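Local atomic coordinates of NDP-rhamnosyltransferase (Saccharopolyspora spinosa, PDB entry 3TSA), a protein that is a glycosyltransferase-family enzyme of the GT-B fold, built from two Rossmann-like domains that face each other across a cleft. Residues 147-152 / 188-193; 260-265 / 274-279; 302-307 / 369-374; 310-315 / 338-343. All coordinates share one frame; numbering follows the deposited sequence.

Overall arrangement
The four contacts illustrate how chemistry follows place in a GT-B fold. Contact 1, in the N-terminal domain, is a surface contact between two loops, linked by a bridging water and a carboxylate. Contacts 2 to 4 belong to the C-terminal domain. Contact 2 is partly buried at the edge strand of its sheet and joins an arginine to a turn. Contact 3, also partly buried, packs two helix ends with carbon atoms and has no hydrogen bond across it. Contact 4 is wholly buried and relies on a glutamine amide. Contacts 3 and 4 adjoin in sequence, through helix 296-304 and strand 309-311, yet their centres lie about 25 Å apart.

Contact 1: 147-152 / 188-193; sequences PTAGPF and ASDAPQ
Asp190 OD1 receives a hydrogen bond from a water at 2.8 Å, and the same water accepts one from Ala149 N at 3.0 Å, so a single solvent molecule bridges the two segments. The aspartate sits in a type I beta turn running from Ala188 to Ala191, in the loop between strands 177-180 and 195-196 of the N-terminal Rossmann-like domain. Facing it is the loop that leads into helix 151-166, with Gly150 at the N-cap position.

No direct hydrogen bond crosses the gap; the closest of the remaining contacts is made by one methyl group. Ala149 CB rests close to Asp190 O, at 3.2 Å, and 3.6 Å from Asp190 CG, almost equally far from the two carboxylate oxygens. With CG between the backbone N and the carbonyl carbon (chi1 64°), the carboxylate stays near the residue's own C=O, and one methyl meets both. The other oxygen, OD2, forms a salt bridge with Arg79, which should further restrain the rotation of the carboxylate, and a magnesium ion lies about 8 Å from this side chain. The turn itself is closed by Ala191 N donating to Ala188 O at 3.1 Å.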
loop_
_atom_site.group_PDB
_atom_site.type_symbol
_atom_site.label_atom_id
_atom_site.label_comp_id
_atom_site.label_asym_id
_atom_site.label_seq_id
_atom_site.Cartn_x
_atom_site.Cartn_y
_atom_site.Cartn_z
ATOM N N PRO A 147 10.294 24.365 -8.201
ATOM C CA PRO A 147 10.516 25.721 -8.732
ATOM C C PRO A 147 9.594 26.739 -8.084
ATOM O O PRO A 147 9.231 27.726 -8.718
ATOM C CB PRO A 147 10.142 25.585 -10.217
ATOM C CG PRO A 147 9.552 24.292 -10.392
ATOM C CD PRO A 147 9.352 23.598 -9.027
ATOM N N THR A 148 9.212 26.490 -6.832
ATOM C CA THR A 148 8.218 27.386 -6.199
ATOM C C THR A 148 8.741 28.627 -5.566
ATOM O O THR A 148 7.947 29.500 -5.249
ATOM C CB THR A 148 7.261 26.632 -5.218
ATOM O OG1 THR A 148 7.969 26.171 -4.061
ATOM C CG2 THR A 148 6.505 25.548 -5.958
ATOM N N ALA A 149 10.053 28.726 -5.366
ATOM C CA ALA A 149 10.671 29.961 -4.778
ATOM C C ALA A 149 10.420 31.217 -5.563
ATOM O O ALA A 149 10.483 32.371 -5.037
ATOM C CB ALA A 149 12.134 29.824 -4.579
ATOM N N GLY A 150 10.145 31.277 -6.810
ATOM C CA GLY A 150 10.052 32.893 -6.743
ATOM C C GLY A 150 8.658 33.519 -6.618
ATOM O O GLY A 150 8.057 33.792 -5.528
ATOM N N PRO A 151 8.099 33.694 -7.763
ATOM C CA PRO A 151 6.729 34.100 -8.039
ATOM C C PRO A 151 5.675 33.312 -7.275
ATOM O O PRO A 151 4.790 33.927 -6.669
ATOM C CB PRO A 151 6.589 33.940 -9.550
ATOM C CG PRO A 151 7.884 33.333 -10.004
ATOM C CD PRO A 151 8.910 33.526 -8.973
ATOM N N PHE A 152 5.785 31.985 -7.219
ATOM C CA PHE A 152 4.758 31.178 -6.522
ATOM C C PHE A 152 4.766 31.478 -5.011
ATOM O O PHE A 152 3.715 31.780 -4.417
ATOM C CB PHE A 152 4.919 29.659 -6.814
ATOM C CG PHE A 152 3.921 28.785 -6.062
ATOM C CD1 PHE A 152 4.153 28.479 -4.707
ATOM C CD2 PHE A 152 2.773 28.282 -6.693
ATOM C CE1 PHE A 152 3.264 27.681 -3.977
ATOM C CE2 PHE A 152 1.853 27.482 -5.952
ATOM C CZ PHE A 152 2.119 27.187 -4.610
ATOM N N ALA A 188 16.499 22.815 -8.090
ATOM C CA ALA A 188 16.530 24.213 -8.432
ATOM C C ALA A 188 17.391 24.988 -7.418
ATOM O O ALA A 188 17.285 24.786 -6.167
ATOM C CB ALA A 188 15.080 24.781 -8.454
ATOM N N SER A 189 18.244 25.853 -7.971
ATOM C CA SER A 189 19.181 26.561 -7.099
ATOM C C SER A 189 18.506 27.381 -6.025
ATOM O O SER A 189 19.077 27.553 -4.953
ATOM C CB SER A 189 20.155 27.428 -7.924
ATOM O OG SER A 189 19.468 28.341 -8.761
ATOM N N ASP A 190 17.298 27.885 -6.252
ATOM C CA ASP A 190 16.636 28.718 -5.248
ATOM C C ASP A 190 15.656 28.049 -4.313
ATOM O O ASP A 190 14.939 28.723 -3.514
ATOM C CB ASP A 190 15.989 29.969 -5.929
ATOM C CG ASP A 190 14.933 29.615 -6.868
ATOM O OD1 ASP A 190 14.660 28.398 -7.073
ATOM O OD2 ASP A 190 14.331 30.563 -7.425
ATOM N N ALA A 191 15.649 26.718 -4.319
ATOM C CA ALA A 191 14.811 25.992 -3.379
ATOM C C ALA A 191 15.489 25.943 -1.994
ATOM O O ALA A 191 16.658 25.545 -1.927
ATOM C CB ALA A 191 14.612 24.515 -3.939
ATOM N N PRO A 192 14.770 26.328 -0.928
ATOM C CA PRO A 192 15.309 26.336 0.433
ATOM C C PRO A 192 15.806 24.958 0.783
ATOM O O PRO A 192 15.307 23.966 0.195
ATOM C CB PRO A 192 14.045 26.657 1.261
ATOM C CG PRO A 192 13.398 27.693 0.488
ATOM C CD PRO A 192 13.403 26.895 -0.908
ATOM N N GLN A 193 16.760 24.825 1.704
ATOM C CA GLN A 193 17.287 23.503 2.041
ATOM C C GLN A 193 16.177 22.550 2.616
ATOM O O GLN A 193 15.302 22.961 3.394
ATOM C CB GLN A 193 18.440 23.620 3.045
ATOM C CG GLN A 193 19.051 22.260 3.448
ATOM C CD GLN A 193 20.114 22.395 4.468
ATOM O OE1 GLN A 193 20.637 23.505 4.682
ATOM N NE2 GLN A 193 20.465 21.273 5.132
HETATM O O HOH W 1 12.463 27.088 -6.035
#

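Contact 2: 260-265 / 274-279; sequences EHRALL and IAESVP
Ile274 touches both Arg262 and Leu265 where strand 272-274, at the edge of the parallel sheet of the C-terminal Rossmann-like domain, gives way to an inverse gamma turn centred on Glu276. Its CG2 branch, anti to the backbone N, lies 3.7 Å from Arg262 CD, while CG1 and CD1 run alongside Leu265 CD1, the two side chains passing in opposite directions. Leu265 also packs on Leu238 and Val242 of helix 236-246.

At Ala275 the contact turns polar. The carbonyl oxygen Ala275 O sits over the centre of one guanidinium face, 3.6 Å from Arg262 CZ, where it meets the positive group without lying in line with any N-H; it also takes a weak bond from Ser277 N within the turn.

Glu276 starts away from the arginine, but its chain bends at chi2 (-68°) and brings OE1 to 4.0 Å from Arg262 NH1. That oxygen is well out of the guanidinium plane, so any attraction is probably one of charge alone, with no N-H pointing at it, and falls short of a salt bridge.

Ser277 provides the hydrogen bond of the contact. Arg262, extended from CG to NE and held by NE donating to Val257 O, presents its edge to the hydroxyl: NH2 gives a hydrogen bond to Ser277 OG at 2.9 Å, with an N-H...O angle of 156°, the oxygen 14° out of the guanidinium plane.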
loop_
_atom_site.group_PDB
_atom_site.type_symbol
_atom_site.label_atom_id
_atom_site.label_comp_id
_atom_site.label_asym_id
_atom_site.label_seq_id
_atom_site.Cartn_x
_atom_site.Cartn_y
_atom_site.Cartn_z
ATOM N N GLU A 260 -6.915 5.006 -21.235
ATOM C CA GLU A 260 -7.701 5.869 -22.181
ATOM C C GLU A 260 -6.875 6.564 -23.276
ATOM O O GLU A 260 -7.422 7.025 -24.278
ATOM C CB GLU A 260 -8.586 6.871 -21.449
ATOM C CG GLU A 260 -7.835 8.053 -20.861
ATOM C CD GLU A 260 -7.142 7.748 -19.523
ATOM O OE1 GLU A 260 -7.136 6.585 -18.995
ATOM O OE2 GLU A 260 -6.574 8.725 -19.006
ATOM N N HIS A 261 -5.553 6.606 -23.110
ATOM C CA HIS A 261 -4.687 7.174 -24.146
ATOM C C HIS A 261 -4.125 6.151 -25.145
ATOM O O HIS A 261 -3.385 6.523 -26.053
ATOM C CB HIS A 261 -3.556 8.014 -23.511
ATOM C CG HIS A 261 -4.049 9.164 -22.679
ATOM N ND1 HIS A 261 -4.611 10.294 -23.229
ATOM C CD2 HIS A 261 -4.001 9.382 -21.338
ATOM C CE1 HIS A 261 -4.956 11.129 -22.259
ATOM N NE2 HIS A 261 -4.585 10.609 -21.105
ATOM N N ARG A 262 -4.503 4.875 -24.983
ATOM C CA ARG A 262 -3.960 3.798 -25.784
ATOM C C ARG A 262 -4.610 3.836 -27.173
ATOM O O ARG A 262 -3.988 3.483 -28.180
ATOM C CB ARG A 262 -4.118 2.434 -25.025
ATOM C CG ARG A 262 -3.101 2.342 -23.841
ATOM C CD ARG A 262 -3.231 1.111 -22.931
ATOM N NE ARG A 262 -2.586 1.405 -21.646
ATOM C CZ ARG A 262 -2.722 0.711 -20.526
ATOM N NH1 ARG A 262 -3.504 -0.344 -20.515
ATOM N NH2 ARG A 262 -2.068 1.088 -19.404
ATOM N N ALA A 263 -5.832 4.364 -27.242
ATOM C CA ALA A 263 -6.527 4.492 -28.537
ATOM C C ALA A 263 -5.842 5.463 -29.536
ATOM O O ALA A 263 -5.994 5.341 -30.764
ATOM C CB ALA A 263 -8.009 4.888 -28.289
ATOM N N LEU A 264 -5.060 6.395 -29.010
ATOM C CA LEU A 264 -4.245 7.297 -29.830
ATOM C C LEU A 264 -3.212 6.561 -30.733
ATOM O O LEU A 264 -2.738 7.106 -31.725
ATOM C CB LEU A 264 -3.515 8.312 -28.914
ATOM C CG LEU A 264 -4.327 9.173 -27.925
ATOM C CD1 LEU A 264 -3.441 10.024 -26.984
ATOM C CD2 LEU A 264 -5.374 10.104 -28.692
ATOM N N LEU A 265 -2.862 5.332 -30.371
ATOM C CA LEU A 265 -1.807 4.595 -31.030
ATOM C C LEU A 265 -2.304 3.687 -32.158
ATOM O O LEU A 265 -2.345 2.467 -31.987
ATOM C CB LEU A 265 -1.125 3.707 -29.998
ATOM C CG LEU A 265 -0.459 4.443 -28.833
ATOM C CD1 LEU A 265 0.021 3.450 -27.767
ATOM C CD2 LEU A 265 0.634 5.397 -29.364
ATOM N N ILE A 274 2.494 -2.242 -26.503
ATOM C CA ILE A 274 1.701 -1.463 -25.565
ATOM C C ILE A 274 1.700 -2.185 -24.236
ATOM O O ILE A 274 1.218 -3.319 -24.153
ATOM C CB ILE A 274 0.239 -1.170 -26.073
ATOM C CG1 ILE A 274 0.226 -0.486 -27.491
ATOM C CG2 ILE A 274 -0.491 -0.338 -25.003
ATOM C CD1 ILE A 274 -1.204 -0.302 -28.201
ATOM N N ALA A 275 2.304 -1.589 -23.203
ATOM C CA ALA A 275 2.370 -2.241 -21.866
ATOM C C ALA A 275 1.010 -2.149 -21.191
ATOM O O ALA A 275 0.358 -1.087 -21.196
ATOM C CB ALA A 275 3.482 -1.640 -20.965
ATOM N N GLU A 276 0.574 -3.254 -20.611
ATOM C CA GLU A 276 -0.780 -3.352 -20.069
ATOM C C GLU A 276 -0.885 -2.861 -18.624
ATOM O O GLU A 276 -0.998 -3.681 -17.722
ATOM C CB GLU A 276 -1.258 -4.815 -20.165
ATOM C CG GLU A 276 -1.858 -5.191 -21.506
ATOM C CD GLU A 276 -3.186 -4.488 -21.747
ATOM O OE1 GLU A 276 -3.243 -3.678 -22.711
ATOM O OE2 GLU A 276 -4.134 -4.670 -20.945
ATOM N N SER A 277 -0.790 -1.561 -18.405
ATOM C CA SER A 277 -0.854 -0.948 -17.025
ATOM C C SER A 277 0.220 -1.578 -16.114
ATOM O O SER A 277 -0.067 -2.122 -15.053
ATOM C CB SER A 277 -2.236 -1.094 -16.391
ATOM O OG SER A 277 -3.132 -0.195 -16.985
ATOM N N VAL A 278 1.462 -1.555 -16.558
ATOM C CA VAL A 278 2.504 -2.301 -15.860
ATOM C C VAL A 278 3.429 -1.266 -15.220
ATOM O O VAL A 278 4.038 -0.482 -15.938
ATOM C CB VAL A 278 3.415 -3.147 -16.824
ATOM C CG1 VAL A 278 4.573 -3.832 -15.976
ATOM C CG2 VAL A 278 2.617 -4.212 -17.582
ATOM N N PRO A 279 3.560 -1.280 -13.882
ATOM C CA PRO A 279 4.453 -0.370 -13.141
ATOM C C PRO A 279 5.856 -0.378 -13.747
ATOM O O PRO A 279 6.477 -1.454 -13.904
ATOM C CB PRO A 279 4.501 -1.044 -11.745
ATOM C CG PRO A 279 3.078 -1.498 -11.572
ATOM C CD PRO A 279 2.752 -2.106 -12.961
#

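Contact 3: 302-307 / 369-374; sequences ATRLGI and EITAMP
Arg304 and Thr371 meet at about a right angle, with the threonine methyl standing over the guanidinium. Thr371 CG2 is 3.6 Å from Arg304 CZ, above the centre of one face, and lies at similar distances from all three nitrogens, plain van der Waals packing of a methyl on the flat group, in which no N-H is used. The arginine reaches this position by leaving its helix with CG anti to the backbone N (chi1 175°) and then bending sharply at chi2 (60°), which swings the flat group across the end of the opposing helix. The hydroxyl of Thr371 turns back to its own helix, where it makes weak hydrogen bonds to Ser367 O and Asp368 O.

Behind the guanidinium, the aliphatic part of Arg304 runs obliquely across Ile370. Here CD of the arginine meets Ile370 CG2 at 3.8 Å, while the other branch lays Ile370 CD1 against the helix backbone, 3.8 Å from Arg304 N. The same CD1 also meets Thr303 CG2 at 4.0 Å, those two side chains crossing near a right angle. Thr303 OG1 is hydrogen-bonded to Ala299 O. One isoleucine thus packs against two consecutive residues.

The contact joins the C-terminal end of helix 296-304, closed by a Schellman motif at Gly306, to the end of helix 358-371. Residues 369-374 also border the N-terminal domain: Ile370 touches Pro183, Glu369 hydrogen-bonds Ser185, and Met373 and Pro374 pack on Pro196 of strand 195-196.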
loop_
_atom_site.group_PDB
_atom_site.type_symbol
_atom_site.label_atom_id
_atom_site.label_comp_id
_atom_site.label_asym_id
_atom_site.label_seq_id
_atom_site.Cartn_x
_atom_site.Cartn_y
_atom_site.Cartn_z
ATOM N N ALA A 302 13.540 6.019 -13.447
ATOM C CA ALA A 302 14.600 5.827 -14.405
ATOM C C ALA A 302 15.970 6.186 -13.747
ATOM O O ALA A 302 16.926 5.391 -13.858
ATOM C CB ALA A 302 14.360 6.622 -15.702
ATOM N N THR A 303 16.035 7.337 -13.082
ATOM C CA THR A 303 17.334 7.874 -12.585
ATOM C C THR A 303 17.847 6.909 -11.484
ATOM O O THR A 303 19.018 6.475 -11.521
ATOM C CB THR A 303 17.134 9.280 -12.066
ATOM O OG1 THR A 303 16.858 10.064 -13.207
ATOM C CG2 THR A 303 18.448 9.819 -11.463
ATOM N N ARG A 304 16.937 6.483 -10.613
ATOM C CA ARG A 304 17.264 5.480 -9.553
ATOM C C ARG A 304 17.920 4.206 -10.106
ATOM O O ARG A 304 18.868 3.639 -9.515
ATOM C CB ARG A 304 16.009 5.184 -8.675
ATOM C CG ARG A 304 16.217 4.084 -7.662
ATOM C CD ARG A 304 17.334 4.340 -6.635
ATOM N NE ARG A 304 17.489 3.160 -5.771
ATOM C CZ ARG A 304 18.261 2.112 -6.048
ATOM N NH1 ARG A 304 18.997 2.075 -7.168
ATOM N NH2 ARG A 304 18.296 1.089 -5.183
ATOM N N LEU A 305 17.457 3.757 -11.280
ATOM C CA LEU A 305 17.882 2.538 -11.888
ATOM C C LEU A 305 19.071 2.743 -12.876
ATOM O O LEU A 305 19.492 1.813 -13.578
ATOM C CB LEU A 305 16.647 1.868 -12.544
ATOM C CG LEU A 305 15.527 1.319 -11.664
ATOM C CD1 LEU A 305 14.415 0.729 -12.572
ATOM C CD2 LEU A 305 16.189 0.285 -10.748
ATOM N N GLY A 306 19.539 3.975 -13.008
ATOM C CA GLY A 306 20.721 4.351 -13.829
ATOM C C GLY A 306 20.388 4.371 -15.336
ATOM O O GLY A 306 21.270 4.172 -16.153
ATOM N N ILE A 307 19.130 4.671 -15.681
ATOM C CA ILE A 307 18.648 4.627 -17.075
ATOM C C ILE A 307 18.545 6.081 -17.604
ATOM O O ILE A 307 17.829 6.904 -17.043
ATOM C CB ILE A 307 17.291 3.979 -17.156
ATOM C CG1 ILE A 307 17.206 2.572 -16.503
ATOM C CG2 ILE A 307 16.852 3.845 -18.668
ATOM C CD1 ILE A 307 18.263 1.637 -17.002
ATOM N N GLU A 369 23.586 9.543 -5.854
ATOM C CA GLU A 369 23.094 10.613 -4.991
ATOM C C GLU A 369 21.816 10.166 -4.283
ATOM O O GLU A 369 21.639 10.442 -3.103
ATOM C CB GLU A 369 22.808 11.876 -5.801
ATOM C CG GLU A 369 24.059 12.559 -6.311
ATOM C CD GLU A 369 23.655 13.892 -6.942
ATOM O OE1 GLU A 369 23.200 14.787 -6.217
ATOM O OE2 GLU A 369 23.778 13.981 -8.173
ATOM N N ILE A 370 20.946 9.461 -5.007
ATOM C CA ILE A 370 19.727 8.929 -4.433
ATOM C C ILE A 370 20.037 7.902 -3.340
ATOM O O ILE A 370 19.509 8.010 -2.217
ATOM C CB ILE A 370 18.807 8.310 -5.509
ATOM C CG1 ILE A 370 18.304 9.429 -6.451
ATOM C CG2 ILE A 370 17.595 7.660 -4.860
ATOM C CD1 ILE A 370 17.504 8.890 -7.690
ATOM N N THR A 371 20.863 6.956 -3.661
ATOM C CA THR A 371 21.071 5.903 -2.671
ATOM C C THR A 371 21.926 6.369 -1.473
ATOM O O THR A 371 22.042 5.631 -0.497
ATOM C CB THR A 371 21.678 4.659 -3.278
ATOM O OG1 THR A 371 22.958 4.971 -3.862
ATOM C CG2 THR A 371 20.774 4.028 -4.293
ATOM N N ALA A 372 22.507 7.563 -1.521
ATOM C CA ALA A 372 23.210 8.130 -0.323
ATOM C C ALA A 372 22.211 8.661 0.659
ATOM O O ALA A 372 22.596 9.047 1.759
ATOM C CB ALA A 372 24.111 9.291 -0.748
ATOM N N MET A 373 20.935 8.767 0.258
ATOM C CA MET A 373 19.906 9.415 1.148
ATOM C C MET A 373 19.261 8.412 2.089
ATOM O O MET A 373 19.162 7.208 1.729
ATOM C CB MET A 373 18.804 9.986 0.259
ATOM C CG MET A 373 19.352 11.120 -0.630
ATOM S SD MET A 373 17.840 11.892 -1.239
ATOM C CE MET A 373 18.664 12.070 -2.688
ATOM N N PRO A 374 18.761 8.868 3.238
ATOM C CA PRO A 374 18.145 7.846 4.087
ATOM C C PRO A 374 16.819 7.391 3.463
ATOM O O PRO A 374 16.086 8.207 2.880
ATOM C CB PRO A 374 17.816 8.589 5.347
ATOM C CG PRO A 374 18.745 9.807 5.417
ATOM C CD PRO A 374 18.872 10.183 3.937
#

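Contact 4: 310-315 / 338-343; sequences LVLPQY and QAQSDH
The carboxamide of Gln340 has Leu312 lying over one face and the carbonyl of Pro313 at its edge. Leu312 CB sits 3.8 Å from Gln340 CD, and the ring of Pro313 comes in obliquely, with its CD 3.8 Å from Gln340 NE2. The amide of Gln314 approaches from the oxygen side of this group, its plane turned 63° from that of Gln340.

The bond that crosses the contact is nearly straight: Gln340 NE2 donates to Pro313 O at 3.0 Å with an N-H...O angle of 164°, and the acceptor lies almost in the plane of the amide. A second hydrogen bond, to Leu334 O, engages the same nitrogen, so this buried group is tied to two backbone carbonyls and its rotation should be fixed. The side chain spans the gap because it is extended beyond CG, with chi2 at 171°. Gln340 closes helix 337-340.

In the Rossmann-like sheet, strand 309-311 lies between strands 289-292 and 331-333, and the contact forms just past its C-terminal end. Pro72, in a loop, touches both Gln314 and Gln340. Leu312 also packs on Phe346 of helix 343-354, whereas Pro313 leans on Gln318 and Phe319 of helix 318-327.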
loop_
_atom_site.group_PDB
_atom_site.type_symbol
_atom_site.label_atom_id
_atom_site.label_comp_id
_atom_site.label_asym_id
_atom_site.label_seq_id
_atom_site.Cartn_x
_atom_site.Cartn_y
_atom_site.Cartn_z
ATOM N N LEU A 310 15.439 10.728 -22.391
ATOM C CA LEU A 310 15.226 11.798 -23.395
ATOM C C LEU A 310 13.923 12.487 -22.919
ATOM O O LEU A 310 12.890 11.843 -22.883
ATOM C CB LEU A 310 14.979 11.108 -24.696
ATOM C CG LEU A 310 15.353 11.867 -25.984
ATOM C CD1 LEU A 310 14.999 11.194 -27.311
ATOM C CD2 LEU A 310 15.232 13.308 -25.977
ATOM N N VAL A 311 13.995 13.796 -22.619
ATOM C CA VAL A 311 12.951 14.440 -21.842
ATOM C C VAL A 311 12.275 15.478 -22.733
ATOM O O VAL A 311 12.956 16.247 -23.396
ATOM C CB VAL A 311 13.501 15.140 -20.593
ATOM C CG1 VAL A 311 12.306 15.535 -19.684
ATOM C CG2 VAL A 311 14.419 14.161 -19.759
ATOM N N LEU A 312 10.964 15.381 -22.824
ATOM C CA LEU A 312 10.184 16.402 -23.582
ATOM C C LEU A 312 9.360 17.166 -22.602
ATOM O O LEU A 312 8.164 16.955 -22.424
ATOM C CB LEU A 312 9.307 15.671 -24.593
ATOM C CG LEU A 312 9.874 14.816 -25.767
ATOM C CD1 LEU A 312 10.659 13.674 -25.350
ATOM C CD2 LEU A 312 8.615 14.249 -26.452
ATOM N N PRO A 313 9.967 18.176 -21.929
ATOM C CA PRO A 313 9.206 18.850 -20.884
ATOM C C PRO A 313 7.998 19.654 -21.427
ATOM O O PRO A 313 8.050 20.117 -22.587
ATOM C CB PRO A 313 10.255 19.848 -20.318
ATOM C CG PRO A 313 11.226 20.123 -21.525
ATOM C CD PRO A 313 11.315 18.732 -22.128
ATOM N N GLN A 314 6.992 19.752 -20.604
ATOM C CA GLN A 314 5.705 20.379 -20.983
ATOM C C GLN A 314 5.307 21.512 -20.057
ATOM O O GLN A 314 4.845 22.581 -20.509
ATOM C CB GLN A 314 4.589 19.306 -21.042
ATOM C CG GLN A 314 4.911 18.106 -21.920
ATOM C CD GLN A 314 5.119 18.483 -23.403
ATOM O OE1 GLN A 314 6.004 17.928 -24.054
ATOM N NE2 GLN A 314 4.324 19.432 -23.905
ATOM N N TYR A 315 5.430 21.300 -18.747
ATOM C CA TYR A 315 4.867 22.258 -17.840
ATOM C C TYR A 315 5.519 22.141 -16.451
ATOM O O TYR A 315 6.336 21.231 -16.206
ATOM C CB TYR A 315 3.334 22.124 -17.762
ATOM C CG TYR A 315 2.752 20.764 -17.335
ATOM C CD1 TYR A 315 3.401 19.859 -16.423
ATOM C CD2 TYR A 315 1.477 20.428 -17.799
ATOM C CE1 TYR A 315 2.761 18.656 -16.059
ATOM C CE2 TYR A 315 0.860 19.306 -17.408
ATOM C CZ TYR A 315 1.490 18.417 -16.568
ATOM O OH TYR A 315 0.804 17.280 -16.210
ATOM N N GLN A 338 9.587 23.482 -31.064
ATOM C CA GLN A 338 10.414 23.359 -32.245
ATOM C C GLN A 338 11.391 22.176 -32.190
ATOM O O GLN A 338 11.567 21.483 -33.234
ATOM C CB GLN A 338 11.109 24.676 -32.622
ATOM C CG GLN A 338 12.149 25.170 -31.724
ATOM C CD GLN A 338 13.488 24.448 -31.917
ATOM O OE1 GLN A 338 13.890 24.131 -33.048
ATOM N NE2 GLN A 338 14.215 24.233 -30.818
ATOM N N ALA A 339 11.985 21.929 -31.007
ATOM C CA ALA A 339 12.814 20.735 -30.842
ATOM C C ALA A 339 11.990 19.459 -30.804
ATOM O O ALA A 339 12.354 18.430 -31.392
ATOM C CB ALA A 339 13.664 20.877 -29.551
ATOM N N GLN A 340 10.909 19.480 -30.058
ATOM C CA GLN A 340 10.134 18.237 -29.849
ATOM C C GLN A 340 9.488 17.711 -31.134
ATOM O O GLN A 340 9.296 16.495 -31.287
ATOM C CB GLN A 340 9.107 18.365 -28.727
ATOM C CG GLN A 340 9.741 18.643 -27.372
ATOM C CD GLN A 340 8.771 18.982 -26.312
ATOM O OE1 GLN A 340 7.554 18.769 -26.411
ATOM N NE2 GLN A 340 9.317 19.514 -25.216
ATOM N N SER A 341 9.155 18.644 -32.041
ATOM C CA SER A 341 8.498 18.359 -33.328
ATOM C C SER A 341 9.534 18.193 -34.455
ATOM O O SER A 341 9.120 18.067 -35.598
ATOM C CB SER A 341 7.506 19.489 -33.717
ATOM O OG SER A 341 8.156 20.733 -33.850
ATOM N N ASP A 342 10.824 18.260 -34.143
ATOM C CA ASP A 342 11.928 18.111 -35.135
ATOM C C ASP A 342 12.219 16.610 -35.185
ATOM O O ASP A 342 12.998 16.108 -34.389
ATOM C CB ASP A 342 13.139 18.936 -34.707
ATOM C CG ASP A 342 14.214 18.990 -35.767
ATOM O OD1 ASP A 342 14.269 18.051 -36.574
ATOM O OD2 ASP A 342 15.042 19.934 -35.686
ATOM N N HIS A 343 11.591 15.912 -36.126
ATOM C CA HIS A 343 11.622 14.429 -36.143
ATOM C C HIS A 343 13.066 13.970 -36.337
ATOM O O HIS A 343 13.567 13.019 -35.692
ATOM C CB HIS A 343 10.742 13.852 -37.270
ATOM C CG HIS A 343 10.935 12.372 -37.461
ATOM N ND1 HIS A 343 10.426 11.445 -36.589
ATOM C CD2 HIS A 343 11.574 11.674 -38.428
ATOM C CE1 HIS A 343 10.741 10.231 -36.999
ATOM N NE2 HIS A 343 11.440 10.340 -38.112
#